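Local structure of beta-lactamase Rm3 (5IQK) at residues A[44-49]-A[74-79]; A[30-35]-A[218-223]; A[159-164]-A[176-181]. The protein hydrolyses beta-lactam antibiotics as a zinc-dependent subclass B3 metallo-beta-lactamase, and so probably confers antibiotic resistance. All coordinates share one frame; numbering follows the deposited sequence.

Interaction 1 of 3, residues A[44-49]-A[74-79]. With ZN (zinc ion), chain C.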
loop_
_atom_site.group_PDB
_atom_site.type_symbol
_atom_site.label_atom_id
_atom_site.label_comp_id
_atom_site.label_asym_id
_atom_site.label_seq_id
_atom_site.Cartn_x
_atom_site.Cartn_y
_atom_site.Cartn_z
ATOM N N LEU A 44 5.344 8.424 -5.533
ATOM C CA LEU A 44 5.743 7.566 -4.424
ATOM C C LEU A 44 4.496 6.989 -3.798
ATOM O O LEU A 44 3.543 7.720 -3.560
ATOM C CB LEU A 44 6.560 8.344 -3.392
ATOM C CG LEU A 44 7.076 7.584 -2.176
ATOM C CD1 LEU A 44 8.009 6.472 -2.620
ATOM C CD2 LEU A 44 7.784 8.532 -1.219
ATOM N N ILE A 45 4.492 5.681 -3.582
ATOM C CA ILE A 45 3.342 5.013 -2.990
ATOM C C ILE A 45 3.670 4.516 -1.594
ATOM O O ILE A 45 4.572 3.694 -1.414
ATOM C CB ILE A 45 2.857 3.841 -3.859
ATOM C CG1 ILE A 45 2.641 4.309 -5.301
ATOM C CG2 ILE A 45 1.556 3.255 -3.309
ATOM C CD1 ILE A 45 2.122 3.228 -6.213
ATOM N N ASP A 46 2.913 5.046 -0.629
ATOM C CA ASP A 46 2.961 4.720 0.800
ATOM C C ASP A 46 4.228 5.220 1.502
ATOM O O ASP A 46 5.266 5.470 0.869
ATOM C CB ASP A 46 2.781 3.222 1.013
ATOM C CG ASP A 46 1.332 2.852 1.305
ATOM O OD1 ASP A 46 0.501 3.779 1.461
ATOM O OD2 ASP A 46 1.035 1.642 1.408
ATOM N N GLY A 47 4.109 5.392 2.816
ATOM C CA GLY A 47 5.124 6.068 3.604
ATOM C C GLY A 47 5.613 5.312 4.830
ATOM O O GLY A 47 6.451 5.817 5.584
ATOM N N GLY A 48 5.109 4.097 5.026
ATOM C CA GLY A 48 5.554 3.261 6.136
ATOM C C GLY A 48 5.207 3.867 7.480
ATOM O O GLY A 48 4.325 4.725 7.565
ATOM N N LEU A 49 5.890 3.396 8.521
ATOM C CA LEU A 49 5.790 3.958 9.865
ATOM C C LEU A 49 6.457 5.328 9.894
ATOM O O LEU A 49 7.189 5.666 8.969
ATOM C CB LEU A 49 6.461 3.028 10.880
ATOM C CG LEU A 49 5.795 1.677 11.118
ATOM C CD1 LEU A 49 6.812 0.675 11.693
ATOM C CD2 LEU A 49 4.598 1.804 12.077
ATOM N N LEU A 74 1.038 8.732 -2.987
ATOM C CA LEU A 74 -0.229 8.012 -2.882
ATOM C C LEU A 74 -0.291 7.189 -1.603
ATOM O O LEU A 74 0.713 6.673 -1.139
ATOM C CB LEU A 74 -0.433 7.092 -4.077
ATOM C CG LEU A 74 -0.209 7.803 -5.419
ATOM C CD1 LEU A 74 -0.388 6.837 -6.572
ATOM C CD2 LEU A 74 -1.118 9.012 -5.567
ATOM N N ASN A 75 -1.490 7.073 -1.047
ATOM C CA ASN A 75 -1.714 6.285 0.154
ATOM C C ASN A 75 -2.578 5.059 -0.148
ATOM O O ASN A 75 -3.451 5.106 -1.019
ATOM C CB ASN A 75 -2.375 7.149 1.233
ATOM C CG ASN A 75 -2.802 6.342 2.449
ATOM O OD1 ASN A 75 -3.995 6.234 2.751
ATOM N ND2 ASN A 75 -1.835 5.746 3.133
ATOM N N SER A 76 -2.325 3.965 0.558
ATOM C CA SER A 76 -3.174 2.785 0.470
ATOM C C SER A 76 -4.272 2.862 1.539
ATOM O O SER A 76 -5.459 2.931 1.216
ATOM C CB SER A 76 -2.352 1.510 0.637
ATOM O OG SER A 76 -1.617 1.553 1.846
ATOM N N HIS A 77 -3.879 2.873 2.810
ATOM C CA HIS A 77 -4.864 3.125 3.878
ATOM C C HIS A 77 -4.239 3.830 5.084
ATOM O O HIS A 77 -3.017 3.978 5.176
ATOM C CB HIS A 77 -5.581 1.830 4.302
ATOM C CG HIS A 77 -4.719 0.801 4.984
ATOM N ND1 HIS A 77 -3.891 -0.054 4.289
ATOM C CD2 HIS A 77 -4.642 0.417 6.286
ATOM C CE1 HIS A 77 -3.299 -0.883 5.135
ATOM N NE2 HIS A 77 -3.733 -0.616 6.350
ATOM N N GLY A 78 -5.096 4.247 6.013
ATOM C CA GLY A 78 -4.734 5.211 7.039
ATOM C C GLY A 78 -4.062 4.690 8.298
ATOM O O GLY A 78 -3.825 5.446 9.237
ATOM N N HIS A 79 -3.768 3.400 8.345
ATOM C CA HIS A 79 -3.044 2.873 9.495
ATOM C C HIS A 79 -1.644 3.440 9.577
ATOM O O HIS A 79 -1.031 3.734 8.548
ATOM C CB HIS A 79 -2.979 1.356 9.448
ATOM C CG HIS A 79 -4.253 0.680 9.851
ATOM N ND1 HIS A 79 -4.572 -0.588 9.429
ATOM C CD2 HIS A 79 -5.279 1.087 10.641
ATOM C CE1 HIS A 79 -5.733 -0.948 9.950
ATOM N NE2 HIS A 79 -6.190 0.055 10.681
HETATM ZN ZN ZN C . -3.624 -1.783 8.057
HETATM O O HOH W 1 -2.331 -3.609 6.784
HETATM O O HOH W 2 -1.945 -2.366 8.722
#
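Ser76 and Asp46 are brought together by two first torsions: OG of Ser76 is lodged between its own backbone N and carbonyl carbon (chi1 55°), while the carboxylate of Asp46 is turned off the usual staggered positions (chi1 -95°). One residue then grips both carboxylate oxygens. The Ser76 hydroxyl donates to OD2 of Asp46 at 2.7 Å, using the syn lone pair. Ser76 N donates to Asp46 OD1 at 3.0 Å, also on the syn side but 30° out of the carboxylate plane. Two bonds from one partner fix the rotation of the carboxylate, and Tyr177 OH adds a third at OD2.

Upstream, Ile45 and Leu74 form a parallel bridge, evidenced by Leu74 N to Leu44 O and Asp46 N to Leu74 O, each 2.8 Å. Their side chains share one face of the sheet, where Ile45 CG1 lies 4.1 Å from Leu74 CD1.

Downstream, ND2 of Asn75 donates to His77 O at 2.9 Å, with that oxygen in the amide plane. The bond spans two residues to the carbonyl of His77, the first histidine of the HxHxDH zinc motif, with the N-H well above the carbonyl plane. His77 NE2 binds zinc at 2.1 Å and His79 ND1 at 2.0 Å; His155 and a close water complete the site, with a second water at long range.

Strand 42-45 runs between strands 34-36 and 70-74. Trp164 and Trp162 of strand 160-168 pack on Ile45 and Leu74 respectively, helix 101-109 meets Asn75, and His79 is the N-cap of helix 80-83.

Interaction 2 of 3, residues A[30-35]-A[218-223]; sequences GLSSVL and VLISAH. With ZN (zinc ion), chain D.
Ser32 faces the end of strand 218-221 with its OG anti to its own carbonyl carbon (chi1 -63°), a rotamer that lays the hydroxyl against the backbone of Ser221. OG donates to Ser221 O at 2.7 Å, tilted slightly from the carbonyl plane. The neighbouring carbonyl is taken by the backbone: Ser32 N to Ala222 O, 2.9 Å with an N-H...O angle of 163°. Ser32 thereby holds two successive carbonyls. On the apolar side, CG2 of Ile220 lies 3.7 Å from Ser32 OG and 3.9 Å from CG2 of Val34. Ile220 has an unusual chi2 of 95°, but CG2, which makes both contacts, does not depend on that torsion.

Val34 and Ile220 belong to the two different sheets of the metallo-beta-lactamase alpha-beta/beta-alpha sandwich, so their packing fills the interior between the sheets. The zinc site sits at the edge of this sandwich, and His223, just beyond the end of strand 218-221, is one of its ligands.

The ring of His223 is placed from two directions. Leu31 runs alongside it, CD2 3.7 Å from CE1. A water in the ring plane accepts from ND1 of His223 at 2.7 Å and donates to Gly30 O at 2.6 Å, leaving NE2 to bind zinc at 2.0 Å. Asp81, His82 and two waters complete that metal's coordination, and Trp10 meets the His223 ring edge-to-face.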
loop_
_atom_site.group_PDB
_atom_site.type_symbol
_atom_site.label_atom_id
_atom_site.label_comp_id
_atom_site.label_asym_id
_atom_site.label_seq_id
_atom_site.Cartn_x
_atom_site.Cartn_y
_atom_site.Cartn_z
ATOM N N GLY A 30 9.078 -5.313 5.937
ATOM C CA GLY A 30 7.702 -5.697 6.234
ATOM C C GLY A 30 6.646 -4.695 5.818
ATOM O O GLY A 30 5.457 -4.916 6.081
ATOM N N LEU A 31 7.072 -3.606 5.170
ATOM C CA LEU A 31 6.174 -2.523 4.746
ATOM C C LEU A 31 6.599 -1.988 3.383
ATOM O O LEU A 31 7.738 -1.543 3.231
ATOM C CB LEU A 31 6.192 -1.387 5.768
ATOM C CG LEU A 31 5.765 -1.737 7.195
ATOM C CD1 LEU A 31 6.112 -0.588 8.130
ATOM C CD2 LEU A 31 4.275 -2.041 7.225
ATOM N N SER A 32 5.691 -1.982 2.405
ATOM C CA SER A 32 6.080 -1.594 1.052
ATOM C C SER A 32 6.046 -0.088 0.853
ATOM O O SER A 32 5.277 0.628 1.490
ATOM C CB SER A 32 5.185 -2.270 0.005
ATOM O OG SER A 32 5.329 -3.686 0.052
ATOM N N SER A 33 6.938 0.376 -0.005
ATOM C CA SER A 33 6.881 1.717 -0.567
ATOM C C SER A 33 7.401 1.574 -1.987
ATOM O O SER A 33 8.364 0.845 -2.214
ATOM C CB SER A 33 7.720 2.712 0.240
ATOM O OG SER A 33 7.602 4.018 -0.320
ATOM N N VAL A 34 6.753 2.227 -2.946
ATOM C CA VAL A 34 7.085 2.026 -4.350
ATOM C C VAL A 34 7.284 3.375 -5.051
ATOM O O VAL A 34 6.482 4.301 -4.878
ATOM C CB VAL A 34 5.976 1.199 -5.075
ATOM C CG1 VAL A 34 6.163 1.220 -6.599
ATOM C CG2 VAL A 34 5.970 -0.242 -4.563
ATOM N N LEU A 35 8.348 3.462 -5.839
ATOM C CA LEU A 35 8.681 4.663 -6.599
ATOM C C LEU A 35 8.462 4.424 -8.091
ATOM O O LEU A 35 8.963 3.450 -8.652
ATOM C CB LEU A 35 10.129 5.071 -6.324
ATOM C CG LEU A 35 10.624 6.395 -6.911
ATOM C CD1 LEU A 35 9.995 7.569 -6.174
ATOM C CD2 LEU A 35 12.161 6.451 -6.846
ATOM N N VAL A 218 2.503 -7.360 -12.583
ATOM C CA VAL A 218 3.400 -7.255 -11.436
ATOM C C VAL A 218 2.674 -6.725 -10.198
ATOM O O VAL A 218 2.189 -5.586 -10.165
ATOM C CB VAL A 218 4.628 -6.352 -11.730
ATOM C CG1 VAL A 218 5.534 -6.275 -10.499
ATOM C CG2 VAL A 218 5.415 -6.866 -12.943
ATOM N N LEU A 219 2.620 -7.567 -9.174
ATOM C CA LEU A 219 1.947 -7.229 -7.929
ATOM C C LEU A 219 2.925 -6.849 -6.824
ATOM O O LEU A 219 3.895 -7.559 -6.558
ATOM C CB LEU A 219 1.076 -8.402 -7.467
ATOM C CG LEU A 219 0.431 -8.268 -6.081
ATOM C CD1 LEU A 219 -0.563 -7.105 -6.104
ATOM C CD2 LEU A 219 -0.255 -9.562 -5.645
ATOM N N ILE A 220 2.647 -5.717 -6.179
ATOM C CA ILE A 220 3.258 -5.383 -4.902
ATOM C C ILE A 220 2.140 -5.198 -3.866
ATOM O O ILE A 220 1.252 -4.359 -4.044
ATOM C CB ILE A 220 4.110 -4.106 -4.963
ATOM C CG1 ILE A 220 5.160 -4.192 -6.079
ATOM C CG2 ILE A 220 4.779 -3.860 -3.615
ATOM C CD1 ILE A 220 4.704 -3.559 -7.384
ATOM N N SER A 221 2.164 -5.988 -2.801
ATOM C CA SER A 221 1.176 -5.825 -1.724
ATOM C C SER A 221 1.704 -4.888 -0.637
ATOM O O SER A 221 2.907 -4.850 -0.374
ATOM C CB SER A 221 0.809 -7.182 -1.113
ATOM O OG SER A 221 1.987 -7.904 -0.801
ATOM N N ALA A 222 0.794 -4.160 0.008
ATOM C CA ALA A 222 1.150 -3.174 1.027
ATOM C C ALA A 222 2.059 -3.785 2.096
ATOM O O ALA A 222 3.011 -3.145 2.548
ATOM C CB ALA A 222 -0.118 -2.590 1.659
ATOM N N HIS A 223 1.775 -5.028 2.477
ATOM C CA HIS A 223 2.738 -5.819 3.254
ATOM C C HIS A 223 3.386 -6.794 2.274
ATOM O O HIS A 223 2.711 -7.701 1.782
ATOM C CB HIS A 223 2.047 -6.556 4.422
ATOM C CG HIS A 223 1.646 -5.658 5.551
ATOM N ND1 HIS A 223 2.315 -5.626 6.758
ATOM C CD2 HIS A 223 0.633 -4.767 5.659
ATOM C CE1 HIS A 223 1.747 -4.737 7.551
ATOM N NE2 HIS A 223 0.711 -4.214 6.913
HETATM ZN ZN ZN D . -0.306 -2.531 7.407
HETATM O O HOH W 3 4.570 -6.992 7.321
HETATM O O HOH W 1 -2.331 -3.609 6.784
HETATM O O HOH W 2 -1.945 -2.366 8.722
#

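Interaction 3 of 3, residues A[159-164]-A[176-181]; sequences GLSWTW and VYADSI
Trp162 and Tyr177 form an antiparallel hydrogen-bonded pair in the hairpin of strands 160-168 and 171-178, whose local axes run 173° apart. The backbone evidence is reciprocal: Trp162 N donates to Tyr177 O at 3.0 Å, and Tyr177 N returns a bond to Trp162 O at 2.8 Å. Thr163 and Val176 follow as a non-hydrogen-bonded pair, and the CA-H of Val176 also points at Trp162 O.

Among the side-chain hydrogen bonds, Ser161 OG takes over where the strand pairing ends. It accepts from Asp179 N at 2.9 Å with an almost straight N-H...O angle of 176°, and it is also bonded to Thr152 OG1. Next to it, OD2 of Asp179 lies 3.1 Å from CA of Gly159, a tight approach at a residue without a side chain. The other carboxylate oxygen, OD1, bonds His77 ND1 and receives a weak bond from Ser180 N.

Apolar contacts occupy both faces. On that of Thr163 and Val176, their side chains lie parallel, CG2 to CG2 4.0 Å. On the opposite face, Trp164 has its CG between backbone N and carbonyl carbon (chi1 66°), which folds the indole back over the hairpin; CB of Tyr177 then meets the ring edge in plane, 3.8 Å from CZ3. The Tyr177 ring continues away from this strand, toward the 44-49 segment.

Beside Asp179, Leu160 O, 3.3 Å from Asp179 CB, is buried without a polar partner. The chemistry implies a second-shell role: Asp179, seated by Ser161 through its backbone N, bonds the zinc ligand His77 and so probably fixes its ring orientation.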
loop_
_atom_site.group_PDB
_atom_site.type_symbol
_atom_site.label_atom_id
_atom_site.label_comp_id
_atom_site.label_asym_id
_atom_site.label_seq_id
_atom_site.Cartn_x
_atom_site.Cartn_y
_atom_site.Cartn_z
ATOM N N GLY A 159 -9.616 1.705 2.430
ATOM C CA GLY A 159 -8.585 1.059 1.642
ATOM C C GLY A 159 -8.607 1.404 0.168
ATOM O O GLY A 159 -9.678 1.463 -0.471
ATOM N N LEU A 160 -7.419 1.676 -0.374
ATOM C CA LEU A 160 -7.252 1.979 -1.791
ATOM C C LEU A 160 -6.146 1.145 -2.437
ATOM O O LEU A 160 -5.065 1.027 -1.882
ATOM C CB LEU A 160 -6.896 3.445 -1.989
ATOM C CG LEU A 160 -7.902 4.550 -2.248
ATOM C CD1 LEU A 160 -7.080 5.761 -2.623
ATOM C CD2 LEU A 160 -8.865 4.162 -3.359
ATOM N N SER A 161 -6.386 0.633 -3.638
ATOM C CA SER A 161 -5.330 -0.012 -4.412
ATOM C C SER A 161 -5.081 0.812 -5.684
ATOM O O SER A 161 -5.954 1.570 -6.118
ATOM C CB SER A 161 -5.711 -1.453 -4.754
ATOM O OG SER A 161 -5.910 -2.217 -3.569
ATOM N N TRP A 162 -3.899 0.657 -6.279
ATOM C CA TRP A 162 -3.467 1.506 -7.383
ATOM C C TRP A 162 -2.953 0.683 -8.555
ATOM O O TRP A 162 -2.253 -0.308 -8.358
ATOM C CB TRP A 162 -2.361 2.460 -6.920
ATOM C CG TRP A 162 -2.813 3.467 -5.905
ATOM C CD1 TRP A 162 -2.783 3.337 -4.542
ATOM C CD2 TRP A 162 -3.369 4.758 -6.174
ATOM N NE1 TRP A 162 -3.288 4.476 -3.951
ATOM C CE2 TRP A 162 -3.646 5.362 -4.933
ATOM C CE3 TRP A 162 -3.650 5.464 -7.344
ATOM C CZ2 TRP A 162 -4.194 6.643 -4.835
ATOM C CZ3 TRP A 162 -4.191 6.736 -7.244
ATOM C CH2 TRP A 162 -4.464 7.308 -5.996
ATOM N N THR A 163 -3.291 1.100 -9.772
ATOM C CA THR A 163 -2.759 0.453 -10.966
ATOM C C THR A 163 -2.148 1.467 -11.913
ATOM O O THR A 163 -2.559 2.625 -11.972
ATOM C CB THR A 163 -3.828 -0.322 -11.752
ATOM O OG1 THR A 163 -4.872 0.581 -12.156
ATOM C CG2 THR A 163 -4.402 -1.462 -10.923
ATOM N N TRP A 164 -1.168 0.999 -12.669
ATOM C CA TRP A 164 -0.519 1.795 -13.692
ATOM C C TRP A 164 0.229 0.852 -14.614
ATOM O O TRP A 164 0.330 -0.340 -14.332
ATOM C CB TRP A 164 0.432 2.817 -13.061
ATOM C CG TRP A 164 1.611 2.204 -12.354
ATOM C CD1 TRP A 164 2.883 2.089 -12.830
ATOM C CD2 TRP A 164 1.622 1.611 -11.045
ATOM N NE1 TRP A 164 3.689 1.478 -11.905
ATOM C CE2 TRP A 164 2.939 1.172 -10.798
ATOM C CE3 TRP A 164 0.650 1.418 -10.061
ATOM C CZ2 TRP A 164 3.308 0.550 -9.618
ATOM C CZ3 TRP A 164 1.016 0.794 -8.880
ATOM C CH2 TRP A 164 2.328 0.369 -8.666
ATOM N N VAL A 176 0.355 -3.432 -10.221
ATOM C CA VAL A 176 -0.687 -3.342 -9.211
ATOM C C VAL A 176 -0.046 -3.170 -7.846
ATOM O O VAL A 176 0.814 -3.961 -7.463
ATOM C CB VAL A 176 -1.589 -4.599 -9.202
ATOM C CG1 VAL A 176 -2.638 -4.488 -8.077
ATOM C CG2 VAL A 176 -2.287 -4.785 -10.560
ATOM N N TYR A 177 -0.469 -2.137 -7.118
ATOM C CA TYR A 177 -0.144 -1.993 -5.710
ATOM C C TYR A 177 -1.424 -2.307 -4.958
ATOM O O TYR A 177 -2.361 -1.510 -4.994
ATOM C CB TYR A 177 0.356 -0.578 -5.381
ATOM C CG TYR A 177 0.910 -0.421 -3.975
ATOM C CD1 TYR A 177 2.276 -0.515 -3.733
ATOM C CD2 TYR A 177 0.069 -0.195 -2.886
ATOM C CE1 TYR A 177 2.794 -0.373 -2.457
ATOM C CE2 TYR A 177 0.577 -0.063 -1.598
ATOM C CZ TYR A 177 1.938 -0.147 -1.394
ATOM O OH TYR A 177 2.445 -0.006 -0.127
ATOM N N ALA A 178 -1.480 -3.477 -4.328
ATOM C CA ALA A 178 -2.709 -3.922 -3.673
ATOM C C ALA A 178 -2.686 -3.583 -2.201
ATOM O O ALA A 178 -1.729 -3.884 -1.487
ATOM C CB ALA A 178 -2.913 -5.413 -3.862
ATOM N N ASP A 179 -3.751 -2.940 -1.748
ATOM C CA ASP A 179 -3.872 -2.651 -0.339
ATOM C C ASP A 179 -4.062 -3.939 0.455
ATOM O O ASP A 179 -4.455 -4.975 -0.090
ATOM C CB ASP A 179 -5.042 -1.700 -0.075
ATOM C CG ASP A 179 -4.994 -1.115 1.325
ATOM O OD1 ASP A 179 -3.892 -1.143 1.944
ATOM O OD2 ASP A 179 -6.039 -0.654 1.808
ATOM N N SER A 180 -3.781 -3.861 1.746
ATOM C CA SER A 180 -4.159 -4.928 2.680
ATOM C C SER A 180 -5.638 -5.226 2.566
ATOM O O SER A 180 -6.444 -4.302 2.536
ATOM C CB SER A 180 -3.846 -4.515 4.119
ATOM O OG SER A 180 -2.471 -4.231 4.277
ATOM N N ILE A 181 -5.987 -6.510 2.505
ATOM C CA ILE A 181 -7.380 -6.953 2.538
ATOM C C ILE A 181 -7.543 -8.087 3.550
ATOM O O ILE A 181 -8.463 -8.907 3.443
ATOM C CB ILE A 181 -7.861 -7.419 1.151
ATOM C CG1 ILE A 181 -6.864 -8.401 0.546
ATOM C CG2 ILE A 181 -8.041 -6.221 0.228
ATOM C CD1 ILE A 181 -7.349 -9.056 -0.726
#

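From the N terminus, interaction 2 opens first at 30-35. Interaction 1 opens at 44-49 and closes a short loop at 74-79; interaction 3 then opens at 159-164 and closes its hairpin at 176-181, before 218-223 closes interaction 2. Interactions 1 and 3 are therefore successive, both enclosed by interaction 2, and none cross. Strands 34-36 and 42-45 join interactions 1 and 2 in one sheet, through a probable hydrogen bond from Ile45 N to Val34 O (2.7 Å); strands 171-178 and 218-221 join 2 and 3 in the other. The loops after strands 70-74 and 171-178 meet through His77 and Asp179, linking 1 and 3. One water bridges the two zincs closely; a second lies farther from both.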